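Local coordinates for aminopeptidase N family protein (Idiomarina loihiensis L2TR, PDB 4FGM) that probably hydrolyses N-terminal residues from peptides as a zinc-dependent aminopeptidase of the M61 family, at residues R392-H397 with P432-S437; T423-L428 with D438-A443; L387-R392 with V453-N458; C208-S213 with H319-I324; T310-D315 with K582-P587. All blocks are in the same frame, centred on the assembly; numbering follows the deposited sequence.

Contact 1 (R392-H397 with P432-S437)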
# COMPACT_ATOMS: atom_id res chain seq x y z
N ARG A 392 26.78 -2.47 -6.88
CA ARG A 392 27.29 -2.11 -8.19
C ARG A 392 28.76 -1.73 -8.12
O ARG A 392 29.56 -2.20 -8.93
CB ARG A 392 26.47 -0.96 -8.78
CG ARG A 392 25.03 -1.36 -9.10
CD ARG A 392 24.21 -0.20 -9.62
NE ARG A 392 22.80 -0.55 -9.75
CZ ARG A 392 22.10 -0.46 -10.89
NH1 ARG A 392 22.69 -0.03 -12.00
NH2 ARG A 392 20.82 -0.80 -10.91
N LEU A 393 29.13 -0.91 -7.15
CA LEU A 393 30.52 -0.49 -7.00
C LEU A 393 31.43 -1.65 -6.60
O LEU A 393 32.57 -1.75 -7.07
CB LEU A 393 30.62 0.63 -5.96
CG LEU A 393 29.81 1.89 -6.25
CD1 LEU A 393 29.89 2.83 -5.05
CD2 LEU A 393 30.32 2.57 -7.51
N GLN A 394 30.93 -2.52 -5.74
CA GLN A 394 31.69 -3.67 -5.25
C GLN A 394 31.85 -4.81 -6.25
O GLN A 394 32.68 -5.70 -6.04
CB GLN A 394 31.05 -4.20 -3.97
CG GLN A 394 31.36 -3.37 -2.73
CD GLN A 394 30.70 -3.93 -1.48
OE1 GLN A 394 30.64 -5.14 -1.29
NE2 GLN A 394 30.23 -3.04 -0.62
N SER A 395 31.07 -4.79 -7.32
CA SER A 395 31.13 -5.84 -8.34
C SER A 395 31.43 -5.18 -9.68
O SER A 395 31.26 -5.79 -10.74
CB SER A 395 29.80 -6.59 -8.42
OG SER A 395 28.75 -5.74 -8.87
N ASP A 396 31.89 -3.94 -9.62
CA ASP A 396 32.20 -3.16 -10.80
C ASP A 396 31.03 -3.23 -11.78
O ASP A 396 31.19 -3.55 -12.96
CB ASP A 396 33.49 -3.65 -11.46
CG ASP A 396 34.16 -2.56 -12.28
OD1 ASP A 396 34.24 -1.41 -11.79
OD2 ASP A 396 34.62 -2.85 -13.40
N HIS A 397 29.85 -2.94 -11.25
CA HIS A 397 28.59 -2.89 -11.99
C HIS A 397 28.10 -4.19 -12.62
O HIS A 397 27.32 -4.16 -13.57
CB HIS A 397 28.70 -1.79 -13.05
CG HIS A 397 29.20 -0.50 -12.50
ND1 HIS A 397 28.57 0.17 -11.46
CD2 HIS A 397 30.30 0.23 -12.80
CE1 HIS A 397 29.26 1.25 -11.16
NE2 HIS A 397 30.31 1.32 -11.95
N PRO A 432 30.13 -14.09 -2.93
CA PRO A 432 31.50 -13.79 -3.34
C PRO A 432 31.82 -12.40 -3.88
O PRO A 432 31.24 -11.95 -4.87
CB PRO A 432 31.79 -14.88 -4.37
CG PRO A 432 30.46 -15.11 -4.99
CD PRO A 432 29.56 -15.16 -3.77
N GLY A 433 32.74 -11.72 -3.21
CA GLY A 433 33.17 -10.40 -3.64
C GLY A 433 32.45 -9.18 -3.11
O GLY A 433 32.77 -8.06 -3.52
N ILE A 434 31.49 -9.38 -2.21
CA ILE A 434 30.76 -8.25 -1.66
C ILE A 434 30.57 -8.34 -0.16
O ILE A 434 30.34 -9.42 0.39
CB ILE A 434 29.36 -8.11 -2.31
CG1 ILE A 434 28.56 -9.39 -2.09
CG2 ILE A 434 29.49 -7.81 -3.79
CD1 ILE A 434 27.13 -9.14 -1.69
N ASP A 435 30.68 -7.20 0.51
CA ASP A 435 30.52 -7.11 1.95
C ASP A 435 29.68 -5.87 2.27
O ASP A 435 30.12 -4.74 2.07
CB ASP A 435 31.88 -6.99 2.64
CG ASP A 435 31.77 -6.98 4.16
OD1 ASP A 435 32.59 -6.32 4.82
OD2 ASP A 435 30.85 -7.65 4.69
N ILE A 436 28.46 -6.10 2.76
CA ILE A 436 27.56 -5.02 3.11
C ILE A 436 27.02 -5.24 4.52
O ILE A 436 26.13 -4.53 4.98
CB ILE A 436 26.36 -4.91 2.12
CG1 ILE A 436 25.74 -6.30 1.87
CG2 ILE A 436 26.82 -4.31 0.80
CD1 ILE A 436 24.96 -6.85 3.03
N SER A 437 27.59 -6.23 5.20
CA SER A 437 27.19 -6.61 6.56
C SER A 437 27.06 -5.48 7.58
O SER A 437 25.99 -5.27 8.15
CB SER A 437 28.13 -7.67 7.11
OG SER A 437 27.68 -8.14 8.37
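Q394 reaches from helix 378-394 to the extended loop 432-437 and reads the backbone of D435 with both ends of its amide. Its CB starts in apolar company, 3.9 Å from CG2 of I434. From there CG stands beside the backbone N (chi1 -77°), and the chain runs on fully extended, which carries the amide out to the loop. CD lies 3.7 Å from D435 O, so the amide sits close to the main chain of this residue. OE1 accepts the N-H of D435, with 2.7 Å between OE1 and N; the donor is tilted only moderately from the carbonyl plane. On the way OE1 passes alongside the main chain of I434, 3.1 Å from its CA. NE2, the other arm of the amide, donates to D435 O at 3.2 Å, a longer, more bent bond (N-H...O 143°). The flank of NE2 meets CG2 of I436, the two side chains crossing at about a right angle. Two bonds therefore fix the rotation of the amide, while CD1 of I434 and CD1 of I436 reach L428, and CG2 of I436 also rests on L391. The example is one of a side-chain amide pairing with the N-H and C=O of a single residue, much as a strand neighbour does, though NE2 comes from above the carbonyl plane, just before I436, the N-cap residue of helix 437-445.

Contact 2 (T423-L428 with D438-A443)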
# COMPACT_ATOMS: atom_id res chain seq x y z
N THR A 423 17.86 -14.18 6.77
CA THR A 423 18.13 -14.79 5.47
C THR A 423 18.80 -13.87 4.46
O THR A 423 19.85 -14.22 3.90
CB THR A 423 16.85 -15.35 4.83
OG1 THR A 423 16.31 -16.39 5.65
CG2 THR A 423 17.14 -15.90 3.43
N VAL A 424 18.21 -12.71 4.20
CA VAL A 424 18.76 -11.78 3.22
C VAL A 424 20.16 -11.27 3.54
O VAL A 424 21.03 -11.24 2.67
CB VAL A 424 17.80 -10.58 3.00
CG1 VAL A 424 18.44 -9.56 2.05
CG2 VAL A 424 16.49 -11.07 2.41
N ILE A 425 20.41 -10.86 4.79
CA ILE A 425 21.75 -10.36 5.12
C ILE A 425 22.79 -11.49 5.02
O ILE A 425 23.87 -11.28 4.46
CB ILE A 425 21.79 -9.72 6.53
CG1 ILE A 425 23.11 -8.94 6.69
CG2 ILE A 425 21.67 -10.78 7.62
CD1 ILE A 425 23.24 -8.21 8.01
N ASN A 426 22.46 -12.67 5.53
CA ASN A 426 23.37 -13.80 5.46
C ASN A 426 23.61 -14.19 4.00
O ASN A 426 24.73 -14.52 3.62
CB ASN A 426 22.81 -14.99 6.23
CG ASN A 426 22.83 -14.78 7.73
OD1 ASN A 426 22.33 -15.60 8.48
ND2 ASN A 426 23.42 -13.67 8.16
N TRP A 427 22.55 -14.13 3.20
CA TRP A 427 22.65 -14.47 1.78
C TRP A 427 23.65 -13.53 1.11
O TRP A 427 24.39 -13.94 0.21
CB TRP A 427 21.28 -14.33 1.11
CG TRP A 427 21.24 -14.86 -0.29
CD1 TRP A 427 20.99 -16.15 -0.67
CD2 TRP A 427 21.48 -14.13 -1.50
NE1 TRP A 427 21.05 -16.26 -2.04
CE2 TRP A 427 21.35 -15.03 -2.57
CE3 TRP A 427 21.79 -12.79 -1.77
CZ2 TRP A 427 21.53 -14.65 -3.90
CZ3 TRP A 427 21.96 -12.40 -3.10
CH2 TRP A 427 21.83 -13.33 -4.15
N LEU A 428 23.67 -12.28 1.53
CA LEU A 428 24.59 -11.30 0.97
C LEU A 428 25.99 -11.46 1.57
O LEU A 428 26.99 -11.26 0.88
CB LEU A 428 24.06 -9.88 1.19
CG LEU A 428 22.81 -9.52 0.39
CD1 LEU A 428 22.14 -8.28 0.98
CD2 LEU A 428 23.19 -9.29 -1.06
N ASP A 438 28.15 -4.75 7.83
CA ASP A 438 28.09 -3.68 8.81
C ASP A 438 27.04 -2.64 8.46
O ASP A 438 26.29 -2.19 9.32
CB ASP A 438 29.46 -2.99 8.97
CG ASP A 438 30.47 -3.89 9.66
OD1 ASP A 438 30.05 -4.75 10.45
OD2 ASP A 438 31.68 -3.71 9.41
N PHE A 439 26.97 -2.28 7.18
CA PHE A 439 26.00 -1.29 6.76
C PHE A 439 24.56 -1.74 7.00
O PHE A 439 23.78 -1.02 7.63
CB PHE A 439 26.16 -0.99 5.27
CG PHE A 439 24.90 -0.47 4.65
CD1 PHE A 439 24.48 0.83 4.87
CD2 PHE A 439 24.10 -1.32 3.88
CE1 PHE A 439 23.26 1.29 4.36
CE2 PHE A 439 22.89 -0.88 3.36
CZ PHE A 439 22.46 0.43 3.60
N LEU A 440 24.22 -2.92 6.49
CA LEU A 440 22.87 -3.45 6.62
C LEU A 440 22.42 -3.67 8.06
O LEU A 440 21.26 -3.43 8.39
CB LEU A 440 22.73 -4.74 5.81
CG LEU A 440 21.28 -5.21 5.55
CD1 LEU A 440 20.55 -4.17 4.71
CD2 LEU A 440 21.28 -6.54 4.83
N LYS A 441 23.33 -4.12 8.92
CA LYS A 441 22.98 -4.33 10.33
C LYS A 441 22.64 -3.00 11.00
O LYS A 441 21.72 -2.93 11.83
CB LYS A 441 24.12 -5.00 11.10
CG LYS A 441 24.17 -6.50 10.99
CD LYS A 441 25.27 -7.06 11.89
CE LYS A 441 25.46 -8.55 11.69
NZ LYS A 441 26.63 -9.04 12.48
N ASP A 442 23.38 -1.95 10.67
CA ASP A 442 23.11 -0.64 11.26
C ASP A 442 21.83 -0.08 10.67
O ASP A 442 21.03 0.53 11.38
CB ASP A 442 24.27 0.34 10.99
CG ASP A 442 25.55 -0.06 11.71
OD1 ASP A 442 25.46 -0.76 12.75
OD2 ASP A 442 26.64 0.33 11.25
N ALA A 443 21.64 -0.29 9.37
CA ALA A 443 20.45 0.19 8.68
C ALA A 443 19.20 -0.49 9.22
O ALA A 443 18.14 0.12 9.32
CB ALA A 443 20.58 -0.08 7.18
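I425 and L440 lie side by side and slide past each other in opposite directions, each reaching out from its own helix toward the other. The two helices run nearly antiparallel (167° between the segment axes, 10.7 Å apart). Each side chain leaves its helix with the gamma carbon trans to the main-chain N, chi1 -167° for CG1 of I425 and -165° for CG of L440, and this sends both across the gap. One methyl of L440 does most of the touching: CD2 lies 3.5 Å from CG1 of I425 and 3.6 Å from its CB. The tip of I425 travels on past this methyl, and its CD1 comes to rest 3.6 Å from CG of K441, meeting the aliphatic stem of the lysine at about a right angle. A turn further along the first helix, CD1 of L428 closes in on the same L440 CD2, more loosely, at 4.3 Å. No polar group bridges the two helices here; the interface is aliphatic throughout. Helices 423-429 and 437-445 thus form a hairpin whose connecting loop tucks I434 and I436 against L428. L440 and F439 face helix 378-394, touching I383 and S386 respectively, whereas W427 is turned to helix 401-413.

Contact 3 (L387-R392 with V453-N458)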
# COMPACT_ATOMS: atom_id res chain seq x y z
N LEU A 387 21.90 -0.57 -1.13
CA LEU A 387 22.37 -1.88 -1.57
C LEU A 387 22.62 -1.92 -3.07
O LEU A 387 23.62 -2.46 -3.53
CB LEU A 387 21.36 -2.96 -1.19
CG LEU A 387 21.15 -3.26 0.30
CD1 LEU A 387 20.04 -4.29 0.46
CD2 LEU A 387 22.44 -3.80 0.91
N ASP A 388 21.71 -1.35 -3.85
CA ASP A 388 21.86 -1.35 -5.29
C ASP A 388 23.15 -0.63 -5.70
O ASP A 388 23.91 -1.11 -6.53
CB ASP A 388 20.65 -0.68 -5.96
CG ASP A 388 20.45 -1.12 -7.39
OD1 ASP A 388 21.19 -2.01 -7.86
OD2 ASP A 388 19.54 -0.59 -8.06
N LEU A 389 23.39 0.53 -5.10
CA LEU A 389 24.58 1.31 -5.40
C LEU A 389 25.85 0.64 -4.88
O LEU A 389 26.87 0.58 -5.57
CB LEU A 389 24.44 2.72 -4.82
CG LEU A 389 23.92 3.81 -5.77
CD1 LEU A 389 23.00 3.24 -6.83
CD2 LEU A 389 23.21 4.87 -4.95
N MSE A 390 25.78 0.11 -3.66
CA MSE A 390 26.93 -0.56 -3.07
C MSE A 390 27.33 -1.82 -3.83
O MSE A 390 28.51 -2.03 -4.12
CB MSE A 390 26.63 -0.90 -1.62
CG MSE A 390 26.65 0.30 -0.70
SE MSE A 390 26.13 -0.14 1.10
CE MSE A 390 27.79 -0.90 1.75
N LEU A 391 26.34 -2.65 -4.16
CA LEU A 391 26.59 -3.88 -4.90
C LEU A 391 27.19 -3.58 -6.27
O LEU A 391 28.02 -4.33 -6.78
CB LEU A 391 25.29 -4.66 -5.06
CG LEU A 391 24.95 -5.78 -4.06
CD1 LEU A 391 25.52 -5.48 -2.69
CD2 LEU A 391 23.45 -5.93 -4.00
N ARG A 392 26.78 -2.47 -6.88
CA ARG A 392 27.29 -2.11 -8.19
C ARG A 392 28.76 -1.73 -8.12
O ARG A 392 29.56 -2.20 -8.93
CB ARG A 392 26.47 -0.96 -8.78
CG ARG A 392 25.03 -1.36 -9.10
CD ARG A 392 24.21 -0.20 -9.62
NE ARG A 392 22.80 -0.55 -9.75
CZ ARG A 392 22.10 -0.46 -10.89
NH1 ARG A 392 22.69 -0.03 -12.00
NH2 ARG A 392 20.82 -0.80 -10.91
N VAL A 453 24.94 10.37 0.63
CA VAL A 453 25.60 11.46 -0.08
C VAL A 453 26.83 10.98 -0.85
O VAL A 453 26.98 11.26 -2.04
CB VAL A 453 26.02 12.59 0.89
CG1 VAL A 453 26.56 13.77 0.10
CG2 VAL A 453 24.84 13.01 1.74
N GLU A 454 27.72 10.27 -0.15
CA GLU A 454 28.94 9.76 -0.76
C GLU A 454 28.59 8.76 -1.85
O GLU A 454 29.10 8.82 -2.97
CB GLU A 454 29.82 9.11 0.32
CG GLU A 454 31.19 8.68 -0.17
CD GLU A 454 32.13 8.30 0.96
OE1 GLU A 454 32.43 9.18 1.80
OE2 GLU A 454 32.57 7.13 1.02
N LEU A 455 27.70 7.83 -1.51
CA LEU A 455 27.24 6.79 -2.42
C LEU A 455 26.70 7.37 -3.73
O LEU A 455 27.01 6.87 -4.81
CB LEU A 455 26.15 5.96 -1.73
CG LEU A 455 26.22 4.44 -1.75
CD1 LEU A 455 27.65 3.95 -1.83
CD2 LEU A 455 25.55 3.91 -0.49
N LEU A 456 25.89 8.42 -3.62
CA LEU A 456 25.30 9.06 -4.80
C LEU A 456 26.32 9.89 -5.58
O LEU A 456 26.19 10.07 -6.79
CB LEU A 456 24.12 9.95 -4.38
CG LEU A 456 22.88 9.18 -3.93
CD1 LEU A 456 22.01 10.04 -3.02
CD2 LEU A 456 22.11 8.71 -5.16
N GLN A 457 27.31 10.39 -4.87
CA GLN A 457 28.36 11.19 -5.48
C GLN A 457 29.15 10.28 -6.42
O GLN A 457 29.56 10.70 -7.50
CB GLN A 457 29.27 11.77 -4.39
CG GLN A 457 29.71 13.20 -4.66
CD GLN A 457 30.28 13.87 -3.43
OE1 GLN A 457 31.32 13.47 -2.92
NE2 GLN A 457 29.59 14.90 -2.94
N ASN A 458 29.35 9.04 -5.99
CA ASN A 458 30.07 8.07 -6.80
C ASN A 458 29.37 7.77 -8.11
O ASN A 458 29.95 7.14 -9.00
CB ASN A 458 30.29 6.77 -6.02
CG ASN A 458 31.38 6.90 -4.98
OD1 ASN A 458 32.47 7.40 -5.28
ND2 ASN A 458 31.11 6.42 -3.77
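OD1 of D388, just before the L389 that packs on L455, is held by R392 one helical turn on and by the backbone N of L401. R392 NE approaches OD1 at 2.9 Å, from well above the carboxylate plane, while R392 NH2 takes OD2 at 3.1 Å on its syn side. This side-on grip, one nitrogen to each oxygen, forms an intrahelical salt bridge that holds the guanidinium against its own helix. The contact with the short helix 453-457, in contrast, is made by apolar side chains. CB of L389 sits 3.9 Å from CG of L455, with the leucine stems in contact, and further out CD2 of L389 meets CD2 of L456 at 4.0 Å. M390, a selenomethionine in this crystal, comes across L455 at about a right angle: its CG lies close to both branches, 3.8 Å from CD2 and 3.9 Å from CD1. CG beside the backbone N (chi1 -74°) and an extended chi2 carry SE toward F439, and the bend at chi3 then turns CE aside. The segment axes pass 10.2 Å apart and make an angle of 55°, a crossed rather than aligned pair. L455 also rests on L393; helix 437-445 covers an adjacent side of helix 378-394 through F439, and L456 leans on V461 and V463 of strand 461-466.

Contact 4 (C208-S213 with H319-I324); sequences CETQIS and HTSGII
Rotation of T210 about chi1 to -68° puts OG1 beside its own backbone N and swings CG2 to the far side of CB, and with this one choice the two branches are dealt to two partners, S321 and T320. Those partners stand where helix 308-320 ends in a Schellman motif: G322, with positive phi, is the first residue to leave helical geometry, and its N bonds back to H319 O at 2.9 Å. The methyl branch of T210 makes the apolar half of the contact, its CG2 lying 3.6 Å from CG2 of T320 as the two side chains cross obliquely. The hydroxyl branch passes S321 with no hydrogen bond between the two hydroxyls; T210 OG1 is bonded to K206 O and S321 OG to L317 O. A chi1 of 53° tucks OG of S321 back over its own helix and leaves CB as the part presented to the threonine. This is a small, partly open meeting of helix 197-215 with the end of helix 308-320. Just after the motif, H319 ND1 bonds to I324 O at 2.8 Å. Across the interface itself, T210 OG1 rests 3.3 Å from the CB of S321.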
# COMPACT_ATOMS: atom_id res chain seq x y z
N CYS A 208 5.23 -4.16 -17.00
CA CYS A 208 5.11 -5.59 -16.75
C CYS A 208 6.19 -6.44 -17.42
O CYS A 208 6.74 -7.35 -16.80
CB CYS A 208 3.73 -6.08 -17.17
SG CYS A 208 2.40 -5.49 -16.09
N GLU A 209 6.49 -6.16 -18.68
CA GLU A 209 7.52 -6.92 -19.37
C GLU A 209 8.85 -6.71 -18.66
O GLU A 209 9.62 -7.66 -18.48
CB GLU A 209 7.60 -6.52 -20.84
CG GLU A 209 6.51 -7.19 -21.67
CD GLU A 209 6.50 -6.76 -23.12
OE1 GLU A 209 6.54 -5.54 -23.39
OE2 GLU A 209 6.42 -7.65 -24.00
N THR A 210 9.12 -5.48 -18.25
CA THR A 210 10.36 -5.19 -17.54
C THR A 210 10.46 -6.06 -16.29
O THR A 210 11.53 -6.59 -15.98
CB THR A 210 10.42 -3.71 -17.13
OG1 THR A 210 10.54 -2.91 -18.31
CG2 THR A 210 11.60 -3.44 -16.23
N GLN A 211 9.36 -6.23 -15.58
CA GLN A 211 9.39 -7.04 -14.36
C GLN A 211 9.56 -8.53 -14.64
O GLN A 211 10.38 -9.20 -13.99
CB GLN A 211 8.15 -6.76 -13.51
CG GLN A 211 8.15 -5.32 -12.96
CD GLN A 211 7.26 -5.12 -11.74
OE1 GLN A 211 7.17 -5.98 -10.87
NE2 GLN A 211 6.61 -3.95 -11.67
N ILE A 212 8.81 -9.06 -15.61
CA ILE A 212 8.93 -10.47 -15.96
C ILE A 212 10.36 -10.75 -16.44
O ILE A 212 10.92 -11.80 -16.12
CB ILE A 212 7.93 -10.85 -17.06
CG1 ILE A 212 6.50 -10.72 -16.53
CG2 ILE A 212 8.18 -12.28 -17.50
CD1 ILE A 212 5.43 -10.79 -17.60
N SER A 213 10.93 -9.84 -17.21
CA SER A 213 12.30 -10.01 -17.69
C SER A 213 13.24 -10.02 -16.49
O SER A 213 14.21 -10.78 -16.46
CB SER A 213 12.72 -8.87 -18.62
OG SER A 213 12.01 -8.92 -19.84
N HIS A 319 11.46 4.27 -14.46
CA HIS A 319 12.49 4.97 -15.23
C HIS A 319 13.22 3.95 -16.09
O HIS A 319 13.56 4.22 -17.25
CB HIS A 319 13.50 5.66 -14.32
CG HIS A 319 14.73 6.12 -15.03
ND1 HIS A 319 14.72 7.12 -15.97
CD2 HIS A 319 16.01 5.68 -14.95
CE1 HIS A 319 15.94 7.28 -16.46
NE2 HIS A 319 16.74 6.42 -15.86
N THR A 320 13.47 2.79 -15.51
CA THR A 320 14.17 1.70 -16.18
C THR A 320 13.43 1.18 -17.40
O THR A 320 14.04 0.71 -18.36
CB THR A 320 14.43 0.55 -15.19
OG1 THR A 320 15.84 0.40 -15.01
CG2 THR A 320 13.84 -0.74 -15.68
N SER A 321 12.10 1.26 -17.37
CA SER A 321 11.30 0.80 -18.48
C SER A 321 11.08 1.95 -19.46
O SER A 321 10.43 1.78 -20.49
CB SER A 321 9.95 0.29 -17.98
OG SER A 321 9.34 1.26 -17.16
N GLY A 322 11.62 3.11 -19.12
CA GLY A 322 11.49 4.27 -19.99
C GLY A 322 10.19 5.04 -19.93
O GLY A 322 9.85 5.74 -20.87
N ILE A 323 9.44 4.91 -18.83
CA ILE A 323 8.18 5.64 -18.70
C ILE A 323 8.49 7.07 -18.25
O ILE A 323 7.91 8.03 -18.76
CB ILE A 323 7.23 4.96 -17.68
CG1 ILE A 323 6.97 3.51 -18.08
CG2 ILE A 323 5.92 5.72 -17.60
CD1 ILE A 323 6.32 3.35 -19.43
N ILE A 324 9.41 7.20 -17.29
CA ILE A 324 9.80 8.51 -16.77
C ILE A 324 11.32 8.70 -16.90
O ILE A 324 12.08 7.74 -16.78
CB ILE A 324 9.42 8.67 -15.29
CG1 ILE A 324 10.16 7.64 -14.44
CG2 ILE A 324 7.90 8.54 -15.13
CD1 ILE A 324 10.01 7.83 -12.96

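Contact 5 (T310-D315 with K582-P587); sequences TSYFDD and KGWLTP
Helix 308-320, which directly follows the zinc ligand E307 in the HExxH-plus-glutamate core of this family, meets the C-terminal loop through Y312 and W584. The indole donates its N-H to the phenol, W584 NE1 to Y312 OH at 3.2 Å, in a nearly straight bond of 166°. The oxygen lies in the indole plane, at the ring's edge, and NE1 likewise lies near the plane of the tyrosine ring, so the pair joins edge to edge with no stacking between them. Y312 extends with CG trans to its backbone N (chi1 163°), which lets the hydroxyl cross to the loop. The same OH is hydrogen-bonded to D388 OD2, so this buried hydroxyl is satisfied by two partners, the indole N-H and the carboxylate. The side chain of Y312 is about 11 Å from the zinc ion, beyond the first shell. Y316 meets both rings, and the indole touches L333 of helix 326-342 and L385, L389 and R392 of helix 378-394.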
# COMPACT_ATOMS: atom_id res chain seq x y z
N THR A 310 10.18 -3.09 -2.58
CA THR A 310 9.07 -2.77 -3.48
C THR A 310 8.89 -1.25 -3.60
O THR A 310 8.57 -0.73 -4.67
CB THR A 310 7.76 -3.38 -2.98
OG1 THR A 310 7.99 -4.76 -2.62
CG2 THR A 310 6.68 -3.30 -4.06
N SER A 311 9.12 -0.54 -2.49
CA SER A 311 8.98 0.91 -2.50
C SER A 311 10.12 1.60 -3.23
O SER A 311 10.04 2.79 -3.51
CB SER A 311 8.87 1.44 -1.07
OG SER A 311 7.63 1.08 -0.50
N TYR A 312 11.18 0.85 -3.53
CA TYR A 312 12.30 1.42 -4.27
C TYR A 312 12.08 1.11 -5.75
O TYR A 312 12.27 1.97 -6.61
CB TYR A 312 13.62 0.79 -3.81
CG TYR A 312 14.76 1.00 -4.79
CD1 TYR A 312 15.33 2.25 -4.98
CD2 TYR A 312 15.29 -0.08 -5.51
CE1 TYR A 312 16.39 2.44 -5.87
CE2 TYR A 312 16.35 0.09 -6.40
CZ TYR A 312 16.90 1.35 -6.57
OH TYR A 312 17.95 1.52 -7.43
N PHE A 313 11.66 -0.11 -6.04
CA PHE A 313 11.45 -0.51 -7.42
C PHE A 313 10.21 0.05 -8.10
O PHE A 313 10.24 0.28 -9.31
CB PHE A 313 11.48 -2.05 -7.52
CG PHE A 313 12.88 -2.62 -7.51
CD1 PHE A 313 13.75 -2.38 -8.57
CD2 PHE A 313 13.33 -3.37 -6.43
CE1 PHE A 313 15.06 -2.87 -8.55
CE2 PHE A 313 14.64 -3.87 -6.40
CZ PHE A 313 15.51 -3.62 -7.47
N ASP A 314 9.13 0.30 -7.36
CA ASP A 314 7.93 0.84 -8.01
C ASP A 314 8.24 2.11 -8.82
O ASP A 314 7.69 2.31 -9.90
CB ASP A 314 6.78 1.10 -7.02
CG ASP A 314 7.19 1.93 -5.81
OD1 ASP A 314 8.16 2.73 -5.89
OD2 ASP A 314 6.52 1.81 -4.76
N ASP A 315 9.13 2.96 -8.30
CA ASP A 315 9.51 4.18 -9.00
C ASP A 315 10.68 3.93 -9.96
O ASP A 315 10.65 4.35 -11.12
CB ASP A 315 9.89 5.29 -8.01
CG ASP A 315 8.72 5.76 -7.17
OD1 ASP A 315 7.62 5.91 -7.74
OD2 ASP A 315 8.91 5.99 -5.96
N LYS A 582 26.86 5.19 -14.89
CA LYS A 582 27.14 3.79 -15.18
C LYS A 582 25.89 2.95 -15.39
O LYS A 582 25.82 1.80 -14.94
CB LYS A 582 27.98 3.16 -14.06
CG LYS A 582 29.44 2.92 -14.42
CD LYS A 582 30.33 4.06 -13.97
CE LYS A 582 31.81 3.65 -13.96
NZ LYS A 582 32.33 3.27 -15.31
N GLY A 583 24.90 3.51 -16.07
CA GLY A 583 23.68 2.75 -16.34
C GLY A 583 22.65 2.66 -15.22
O GLY A 583 21.58 2.09 -15.42
N TRP A 584 22.96 3.19 -14.04
CA TRP A 584 21.98 3.15 -12.96
C TRP A 584 20.81 4.02 -13.40
O TRP A 584 19.65 3.70 -13.13
CB TRP A 584 22.56 3.67 -11.66
CG TRP A 584 21.52 3.82 -10.60
CD1 TRP A 584 20.64 2.87 -10.18
CD2 TRP A 584 21.25 4.99 -9.82
NE1 TRP A 584 19.84 3.37 -9.18
CE2 TRP A 584 20.19 4.68 -8.94
CE3 TRP A 584 21.80 6.28 -9.78
CZ2 TRP A 584 19.67 5.60 -8.02
CZ3 TRP A 584 21.28 7.20 -8.87
CH2 TRP A 584 20.23 6.85 -8.01
N LEU A 585 21.13 5.12 -14.06
CA LEU A 585 20.12 6.04 -14.57
C LEU A 585 20.49 6.39 -16.01
O LEU A 585 21.66 6.32 -16.39
CB LEU A 585 20.04 7.32 -13.73
CG LEU A 585 19.64 7.22 -12.26
CD1 LEU A 585 19.58 8.61 -11.65
CD2 LEU A 585 18.29 6.53 -12.14
N THR A 586 19.49 6.76 -16.80
CA THR A 586 19.70 7.13 -18.18
C THR A 586 19.40 8.62 -18.35
O THR A 586 18.26 9.05 -18.20
CB THR A 586 18.77 6.33 -19.11
OG1 THR A 586 19.09 4.94 -19.01
CG2 THR A 586 18.92 6.80 -20.55
N PRO A 587 20.43 9.42 -18.66
CA PRO A 587 20.28 10.87 -18.85
C PRO A 587 19.56 11.26 -20.13
O PRO A 587 19.41 10.37 -20.99
CB PRO A 587 21.72 11.35 -18.83
CG PRO A 587 22.44 10.23 -19.52
CD PRO A 587 21.83 9.01 -18.85

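In the fold
Four of the five contacts illustrate how helix 378-394 and its surroundings are assembled. Contacts 1 and 3 use that helix directly and share R392; contact 2 joins them through I436 and F439, and contact 5 through D388 and W584. Contacts 2 and 5 are the buried ones, yet differ in chemistry: the helical hairpin is held by aliphatic side chains alone, whereas contact 5 centres on one indole-phenol hydrogen bond. Contacts 1 and 3 are partly buried, the first depending on an amide gripping backbone, the second on leucines and a selenomethionine across crossed helices. Contact 4, at the surface, is made by threonine and serine side chains without a hydrogen bond across it, but shares helix 308-320 with contact 5, and H319 NE2 bonds to T586 N between them.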